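Local coordinates for D-isomer specific 2-hydroxyacid dehydrogenase family protein (Desulfovibrio vulgaris, PDB 5TX7) that probably catalyses NAD-dependent interconversion of D-2-hydroxy acids and 2-oxo acids, at residues N173-A178 with P189-L195; I4-Y10 with L28-T34; L242-A246 with D272-L276. All blocks are in the same frame, centred on the assembly; numbering follows the deposited sequence.

Contact 1: N173-A178 with P189-L195; sequences NVIAYA and PFEHVGL
The carbonyl of Ala176 takes the backbone N-H of Val193, with N 3.0 Å from Ala176 O, and a CA-H...O contact from His192 points to the same oxygen. The bond belongs to a parallel ladder at the edge of the Rossmann-type NAD-binding sheet. Strand 190-192 is one of its two outermost strands, and 173-177 lies between it and strand 150-154. Val174 pairs with Phe190, Ile175 with Glu191 and Ala176 with His192. The ladder is also held by Ala176 N to Glu191 O (3.1 Å).

On one face, the Phe190 ring turns its edge to Val174 CG1, which is 3.8 Å from CD1. Its CE1 also reaches the methyl of Ala176, and the ring of Phe156 meets it, the planes about 20° apart. On the other face, Ile175 CB packs on Val193 CG2 at 4.1 Å.

Beyond the strands, the chain turns into helix 195-201, with Gly194 at the N-cap position. A water links the two ends: it accepts from Ala178 N and donates to Val193 O. With CG anti to the backbone N (chi1 174°), the Tyr177 ring is carried to Leu195, whose CB sits over the ring centre, 4.0 Å from the centroid.

Contact 2: I4-Y10 with L28-T34; sequences IVALDGY and LVVHPRT
The His31 ring turns an edge to Val5, whose CG1 lies near the ring plane, 4.0 Å from ND1. The guanidinium of Arg33 likewise uses its edge, with NH2 3.4 Å from Tyr10 CD2. The Arg33 and Tyr10 side chains lie side by side and point the same way, ring and guanidinium planes 63° apart. The Arg33 chain bends at chi3 (63°) on its way to the ring. Its NE forms a salt bridge with Asp135 of the second subunit, which also packs on Tyr10.

Strands 3-6 and 27-30 run parallel in a beta-alpha-beta unit that includes helix 20-23. Val29 N bonds to Ile4 O, Ala6 N to Val29 O and His31 N to Ala6 O, each at 2.9 Å. On one side of the sheet, Leu28 CD1 packs on Ile4 CG2 at 3.7 Å.

Past the strands, the two segments stay tied. Gly9 N meets His31 O at 2.9 Å in an almost straight bond (175°), and Tyr10 N bonds to Pro32 O. Thr34 OG1 donates to a lone pair of Leu7 O at 2.7 Å and is also bonded to NH1 of Arg42. The Asp8 carboxylate takes the backbone N-H groups of Asn52 and Lys53.

The chemistry is thus mostly backbone bonding within the chain, while the charge of Arg33 is probably balanced in part by Asp135 of the second subunit.

Contact 3: L242-A246 with D272-L276; sequences LDERA and DNPLL
Glu244 meets Leu275 from its first side-chain carbon: CB is 3.8 Å from Leu275 CD1. The contact lies in the Rossmann-type NAD-binding domain, between two N-capped helix starts. CG of Glu244 meets the same methyl at 3.7 Å, and CD also lies against it. The two side chains cross at about a right angle. At the tip, OE1 receives a weak hydrogen bond from Asn273 ND2 (3.2 Å, 124° at the hydrogen), and the carboxylate and amide planes are 45° apart. The stronger partner of the carboxylate is the backbone N-H of Ser265, which bonds to OE2. These two N-H donors would probably favour the charged form of Glu244.

Helix 244-253 begins at Glu244, and a short, weakly bonded helix starts near Pro274. Asp243 is the N-cap of the first, its OD1 taking a weak bond from Arg245 N.

Pro274 and Leu275 rest on the longer helix, on Ala248 and Val247 respectively. Arg245 spreads one guanidinium face against Pro274, with Pro274 CB 4.2 Å above the guanidinium centre.

Asn273 is the N-cap of the short helix. Its CG stands opposite the backbone N (chi1 -172°), and a lone pair of OD1, in the carbonyl plane, takes the N-H of Leu275, with N 3.0 Å from OD1.

In the fold
From the N terminus, contact 2 comes first: it closes the beta-alpha-beta loop from strand 3-6 through helix 20-23 to strand 27-30, at the edge of the five-stranded parallel sheet. Contact 1 follows, across a short connection without helix or strand, at one edge of the seven-stranded sheet. Contact 3 comes last. It brings the start of helix 244-253 against the short helix 274-277, and its loop holds the rest of helix 244-253 and strand 256-261. The three are in series, so none nests or crosses. Contacts 1 and 3 both belong to the NAD-binding domain, with centres 27 Å apart. Contacts 1 and 2 lie on opposite sides of the chain's centre, their centres 42 Å apart.

Contact 1: N173-A178 with P189-L195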
# COMPACT_ATOMS: atom_id res chain seq x y z
N ASN A 173 -13.53 8.45 5.85
CA ASN A 173 -14.95 8.47 5.65
C ASN A 173 -15.17 7.92 4.27
O ASN A 173 -14.32 8.09 3.40
CB ASN A 173 -15.50 9.89 5.71
CG ASN A 173 -15.15 10.58 7.00
OD1 ASN A 173 -15.66 10.23 8.03
ND2 ASN A 173 -14.27 11.55 6.96
N VAL A 174 -16.31 7.27 4.07
CA VAL A 174 -16.67 6.66 2.80
C VAL A 174 -18.00 7.24 2.32
O VAL A 174 -18.95 7.37 3.08
CB VAL A 174 -16.76 5.14 2.91
CG1 VAL A 174 -17.06 4.51 1.57
CG2 VAL A 174 -15.46 4.57 3.48
N ILE A 175 -18.04 7.59 1.04
CA ILE A 175 -19.27 7.91 0.34
C ILE A 175 -19.27 7.18 -0.99
O ILE A 175 -18.23 7.03 -1.61
CB ILE A 175 -19.46 9.43 0.17
CG1 ILE A 175 -18.37 10.04 -0.73
CG2 ILE A 175 -19.49 10.10 1.54
CD1 ILE A 175 -18.51 11.54 -0.87
N ALA A 176 -20.43 6.70 -1.40
CA ALA A 176 -20.56 5.88 -2.60
C ALA A 176 -21.64 6.41 -3.51
O ALA A 176 -22.72 6.74 -3.05
CB ALA A 176 -20.88 4.46 -2.20
N TYR A 177 -21.33 6.50 -4.81
CA TYR A 177 -22.34 6.68 -5.85
C TYR A 177 -22.71 5.28 -6.27
O TYR A 177 -21.92 4.58 -6.90
CB TYR A 177 -21.82 7.50 -7.04
CG TYR A 177 -22.82 7.57 -8.19
CD1 TYR A 177 -24.06 8.18 -8.01
CD2 TYR A 177 -22.54 7.01 -9.45
CE1 TYR A 177 -25.00 8.23 -9.03
CE2 TYR A 177 -23.47 7.05 -10.49
CZ TYR A 177 -24.71 7.67 -10.27
OH TYR A 177 -25.66 7.72 -11.28
N ALA A 178 -23.92 4.88 -5.91
CA ALA A 178 -24.36 3.49 -5.98
C ALA A 178 -25.67 3.41 -6.73
O ALA A 178 -26.73 3.20 -6.13
CB ALA A 178 -24.49 2.91 -4.57
N PRO A 189 -18.10 6.16 9.43
CA PRO A 189 -19.10 6.90 8.64
C PRO A 189 -19.21 6.41 7.19
O PRO A 189 -18.20 6.21 6.52
CB PRO A 189 -18.56 8.35 8.65
CG PRO A 189 -17.53 8.35 9.73
CD PRO A 189 -16.91 6.99 9.67
N PHE A 190 -20.45 6.19 6.76
CA PHE A 190 -20.75 5.83 5.39
C PHE A 190 -22.01 6.54 4.96
O PHE A 190 -22.91 6.70 5.77
CB PHE A 190 -20.97 4.33 5.24
CG PHE A 190 -21.45 3.93 3.88
CD1 PHE A 190 -20.55 3.79 2.84
CD2 PHE A 190 -22.80 3.74 3.62
CE1 PHE A 190 -20.98 3.45 1.56
CE2 PHE A 190 -23.24 3.40 2.35
CZ PHE A 190 -22.33 3.24 1.32
N GLU A 191 -22.08 6.92 3.69
CA GLU A 191 -23.26 7.58 3.15
C GLU A 191 -23.35 7.37 1.62
O GLU A 191 -22.34 7.33 0.93
CB GLU A 191 -23.17 9.06 3.50
CG GLU A 191 -24.40 9.90 3.25
CD GLU A 191 -24.14 11.38 3.51
OE1 GLU A 191 -23.27 11.71 4.36
OE2 GLU A 191 -24.81 12.22 2.86
N HIS A 192 -24.57 7.19 1.12
CA HIS A 192 -24.83 7.23 -0.33
C HIS A 192 -24.98 8.67 -0.80
O HIS A 192 -25.65 9.47 -0.16
CB HIS A 192 -26.10 6.45 -0.69
CG HIS A 192 -25.95 4.97 -0.59
ND1 HIS A 192 -26.63 4.21 0.34
CD2 HIS A 192 -25.17 4.11 -1.28
CE1 HIS A 192 -26.29 2.94 0.20
NE2 HIS A 192 -25.41 2.85 -0.78
N VAL A 193 -24.39 8.99 -1.94
CA VAL A 193 -24.46 10.34 -2.51
C VAL A 193 -24.70 10.30 -4.01
O VAL A 193 -24.38 9.32 -4.66
CB VAL A 193 -23.16 11.14 -2.26
CG1 VAL A 193 -22.94 11.35 -0.77
CG2 VAL A 193 -21.94 10.46 -2.89
N GLY A 194 -25.24 11.39 -4.55
CA GLY A 194 -25.25 11.61 -5.98
C GLY A 194 -23.84 11.81 -6.51
O GLY A 194 -22.92 12.11 -5.76
N LEU A 195 -23.67 11.64 -7.80
CA LEU A 195 -22.35 11.73 -8.43
C LEU A 195 -21.68 13.11 -8.29
O LEU A 195 -20.50 13.19 -8.01
CB LEU A 195 -22.46 11.35 -9.91
CG LEU A 195 -21.18 11.09 -10.67
CD1 LEU A 195 -20.22 10.19 -9.89
CD2 LEU A 195 -21.53 10.37 -11.98
O HOH W 1 -25.65 6.70 -4.70

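Contact 2: I4-Y10 with L28-T34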
# COMPACT_ATOMS: atom_id res chain seq x y z
N ILE A 4 -8.76 -28.96 -26.04
CA ILE A 4 -8.87 -27.61 -25.48
C ILE A 4 -7.69 -26.76 -25.94
O ILE A 4 -6.55 -27.18 -25.81
CB ILE A 4 -8.88 -27.64 -23.93
CG1 ILE A 4 -10.00 -28.56 -23.42
CG2 ILE A 4 -9.13 -26.25 -23.38
CD1 ILE A 4 -10.10 -28.75 -21.93
N VAL A 5 -7.96 -25.55 -26.42
CA VAL A 5 -6.89 -24.65 -26.88
C VAL A 5 -6.98 -23.29 -26.18
O VAL A 5 -8.03 -22.63 -26.22
CB VAL A 5 -6.92 -24.46 -28.40
CG1 VAL A 5 -5.80 -23.53 -28.86
CG2 VAL A 5 -6.76 -25.80 -29.09
N ALA A 6 -5.87 -22.89 -25.54
CA ALA A 6 -5.73 -21.53 -24.99
C ALA A 6 -4.93 -20.68 -25.99
O ALA A 6 -3.75 -20.96 -26.27
CB ALA A 6 -5.05 -21.57 -23.64
N LEU A 7 -5.58 -19.66 -26.54
CA LEU A 7 -4.99 -18.83 -27.59
C LEU A 7 -4.05 -17.75 -27.04
O LEU A 7 -3.17 -17.30 -27.76
CB LEU A 7 -6.08 -18.20 -28.47
CG LEU A 7 -6.93 -19.20 -29.27
CD1 LEU A 7 -8.09 -18.49 -29.95
CD2 LEU A 7 -6.10 -19.97 -30.29
N ASP A 8 -4.25 -17.32 -25.80
CA ASP A 8 -3.31 -16.40 -25.16
C ASP A 8 -3.21 -16.64 -23.68
O ASP A 8 -3.74 -15.88 -22.89
CB ASP A 8 -3.65 -14.92 -25.49
CG ASP A 8 -5.04 -14.51 -25.03
OD1 ASP A 8 -5.95 -15.37 -24.96
OD2 ASP A 8 -5.24 -13.29 -24.77
N GLY A 9 -2.52 -17.71 -23.32
CA GLY A 9 -2.42 -18.16 -21.93
C GLY A 9 -1.28 -17.58 -21.11
O GLY A 9 -1.22 -17.78 -19.89
N TYR A 10 -0.39 -16.82 -21.74
CA TYR A 10 0.79 -16.34 -21.03
C TYR A 10 0.43 -15.40 -19.87
O TYR A 10 0.89 -15.62 -18.76
CB TYR A 10 1.77 -15.66 -21.98
CG TYR A 10 3.06 -15.25 -21.30
CD1 TYR A 10 3.97 -16.20 -20.83
CD2 TYR A 10 3.35 -13.92 -21.08
CE1 TYR A 10 5.15 -15.82 -20.20
CE2 TYR A 10 4.51 -13.52 -20.46
CZ TYR A 10 5.42 -14.47 -20.01
OH TYR A 10 6.59 -14.04 -19.39
N LEU A 28 -4.93 -30.35 -23.58
CA LEU A 28 -4.73 -28.91 -23.65
C LEU A 28 -3.52 -28.53 -24.48
O LEU A 28 -2.48 -29.18 -24.38
CB LEU A 28 -4.55 -28.35 -22.25
CG LEU A 28 -4.35 -26.84 -22.08
CD1 LEU A 28 -5.55 -26.07 -22.56
CD2 LEU A 28 -4.12 -26.57 -20.62
N VAL A 29 -3.67 -27.49 -25.30
CA VAL A 29 -2.54 -26.83 -25.94
C VAL A 29 -2.59 -25.37 -25.52
O VAL A 29 -3.66 -24.75 -25.60
CB VAL A 29 -2.59 -26.96 -27.46
CG1 VAL A 29 -1.39 -26.29 -28.08
CG2 VAL A 29 -2.56 -28.41 -27.87
N VAL A 30 -1.47 -24.82 -25.04
CA VAL A 30 -1.41 -23.44 -24.58
C VAL A 30 -0.46 -22.64 -25.44
O VAL A 30 0.74 -22.86 -25.39
CB VAL A 30 -0.95 -23.35 -23.11
CG1 VAL A 30 -0.95 -21.89 -22.65
CG2 VAL A 30 -1.82 -24.22 -22.21
N HIS A 31 -0.99 -21.71 -26.22
CA HIS A 31 -0.19 -20.72 -26.92
C HIS A 31 -0.07 -19.49 -26.04
O HIS A 31 -1.05 -19.09 -25.40
CB HIS A 31 -0.81 -20.33 -28.25
CG HIS A 31 -0.92 -21.46 -29.22
ND1 HIS A 31 -2.08 -22.17 -29.41
CD2 HIS A 31 -0.02 -21.99 -30.07
CE1 HIS A 31 -1.89 -23.10 -30.32
NE2 HIS A 31 -0.65 -23.01 -30.74
N PRO A 32 1.12 -18.89 -25.98
CA PRO A 32 1.30 -17.75 -25.10
C PRO A 32 0.52 -16.53 -25.55
O PRO A 32 0.01 -15.78 -24.72
CB PRO A 32 2.81 -17.51 -25.11
CG PRO A 32 3.32 -18.17 -26.31
CD PRO A 32 2.37 -19.27 -26.66
N ARG A 33 0.47 -16.34 -26.85
CA ARG A 33 -0.40 -15.35 -27.50
C ARG A 33 -0.63 -15.79 -28.94
O ARG A 33 0.10 -16.66 -29.45
CB ARG A 33 0.23 -13.96 -27.47
CG ARG A 33 1.57 -13.88 -28.14
CD ARG A 33 2.38 -12.66 -27.67
NE ARG A 33 2.72 -12.69 -26.24
CZ ARG A 33 3.71 -13.39 -25.68
NH1 ARG A 33 4.48 -14.20 -26.40
NH2 ARG A 33 3.90 -13.32 -24.36
N THR A 34 -1.63 -15.19 -29.58
CA THR A 34 -1.96 -15.52 -30.96
C THR A 34 -2.24 -14.27 -31.79
O THR A 34 -3.21 -13.58 -31.53
CB THR A 34 -3.15 -16.48 -31.01
OG1 THR A 34 -2.77 -17.73 -30.42
CG2 THR A 34 -3.57 -16.75 -32.46

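Contact 3: L242-A246 with D272-L276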
# COMPACT_ATOMS: atom_id res chain seq x y z
N LEU A 242 -12.47 8.80 -18.12
CA LEU A 242 -11.84 10.13 -17.93
C LEU A 242 -11.80 10.93 -19.21
O LEU A 242 -11.65 10.36 -20.29
CB LEU A 242 -10.37 9.96 -17.55
CG LEU A 242 -9.92 9.06 -16.44
CD1 LEU A 242 -8.42 9.25 -16.24
CD2 LEU A 242 -10.69 9.49 -15.23
N ASP A 243 -11.87 12.26 -19.07
CA ASP A 243 -11.37 13.18 -20.09
C ASP A 243 -9.90 13.38 -19.75
O ASP A 243 -9.56 14.11 -18.81
CB ASP A 243 -12.15 14.50 -20.08
CG ASP A 243 -11.59 15.56 -21.06
OD1 ASP A 243 -10.58 15.30 -21.75
OD2 ASP A 243 -12.15 16.67 -21.13
N GLU A 244 -9.03 12.71 -20.50
CA GLU A 244 -7.58 12.66 -20.22
C GLU A 244 -6.93 14.05 -20.21
O GLU A 244 -6.01 14.30 -19.42
CB GLU A 244 -6.86 11.72 -21.20
CG GLU A 244 -7.27 10.24 -21.07
CD GLU A 244 -6.36 9.27 -21.82
OE1 GLU A 244 -5.66 9.69 -22.79
OE2 GLU A 244 -6.34 8.07 -21.45
N ARG A 245 -7.42 14.94 -21.07
CA ARG A 245 -6.95 16.33 -21.15
C ARG A 245 -7.20 17.09 -19.85
O ARG A 245 -6.30 17.68 -19.27
CB ARG A 245 -7.62 17.03 -22.34
CG ARG A 245 -7.29 18.51 -22.52
CD ARG A 245 -5.79 18.81 -22.52
NE ARG A 245 -5.09 18.16 -23.63
CZ ARG A 245 -3.85 18.45 -24.04
NH1 ARG A 245 -3.13 19.41 -23.45
NH2 ARG A 245 -3.33 17.78 -25.07
N ALA A 246 -8.44 17.07 -19.40
CA ALA A 246 -8.85 17.76 -18.18
C ALA A 246 -8.07 17.27 -16.96
O ALA A 246 -7.69 18.07 -16.09
CB ALA A 246 -10.34 17.60 -17.95
N ASP A 272 2.96 11.19 -26.78
CA ASP A 272 2.21 12.44 -26.61
C ASP A 272 0.83 12.34 -25.88
O ASP A 272 0.06 13.30 -25.91
CB ASP A 272 2.06 13.13 -27.97
CG ASP A 272 1.06 12.44 -28.91
OD1 ASP A 272 0.55 11.32 -28.64
OD2 ASP A 272 0.81 13.01 -29.99
N ASN A 273 0.52 11.21 -25.25
CA ASN A 273 -0.64 11.13 -24.34
C ASN A 273 -0.39 12.16 -23.24
O ASN A 273 0.68 12.15 -22.64
CB ASN A 273 -0.77 9.73 -23.74
CG ASN A 273 -2.06 9.53 -22.93
OD1 ASN A 273 -2.39 10.34 -22.06
ND2 ASN A 273 -2.78 8.44 -23.21
N PRO A 274 -1.36 13.06 -22.98
CA PRO A 274 -1.09 14.13 -22.00
C PRO A 274 -0.81 13.61 -20.58
O PRO A 274 -0.09 14.26 -19.82
CB PRO A 274 -2.36 14.99 -22.03
CG PRO A 274 -3.42 14.09 -22.57
CD PRO A 274 -2.74 13.16 -23.52
N LEU A 275 -1.33 12.43 -20.25
CA LEU A 275 -1.08 11.83 -18.93
C LEU A 275 0.34 11.31 -18.71
O LEU A 275 0.74 11.15 -17.56
CB LEU A 275 -2.14 10.76 -18.63
CG LEU A 275 -3.57 11.34 -18.52
CD1 LEU A 275 -4.62 10.24 -18.55
CD2 LEU A 275 -3.73 12.23 -17.29
N LEU A 276 1.11 11.12 -19.78
CA LEU A 276 2.54 10.77 -19.67
C LEU A 276 3.47 11.97 -19.45
O LEU A 276 4.62 11.78 -19.07
CB LEU A 276 3.00 9.94 -20.87
CG LEU A 276 2.52 8.50 -20.85
CD1 LEU A 276 2.64 7.89 -22.24
CD2 LEU A 276 3.30 7.66 -19.84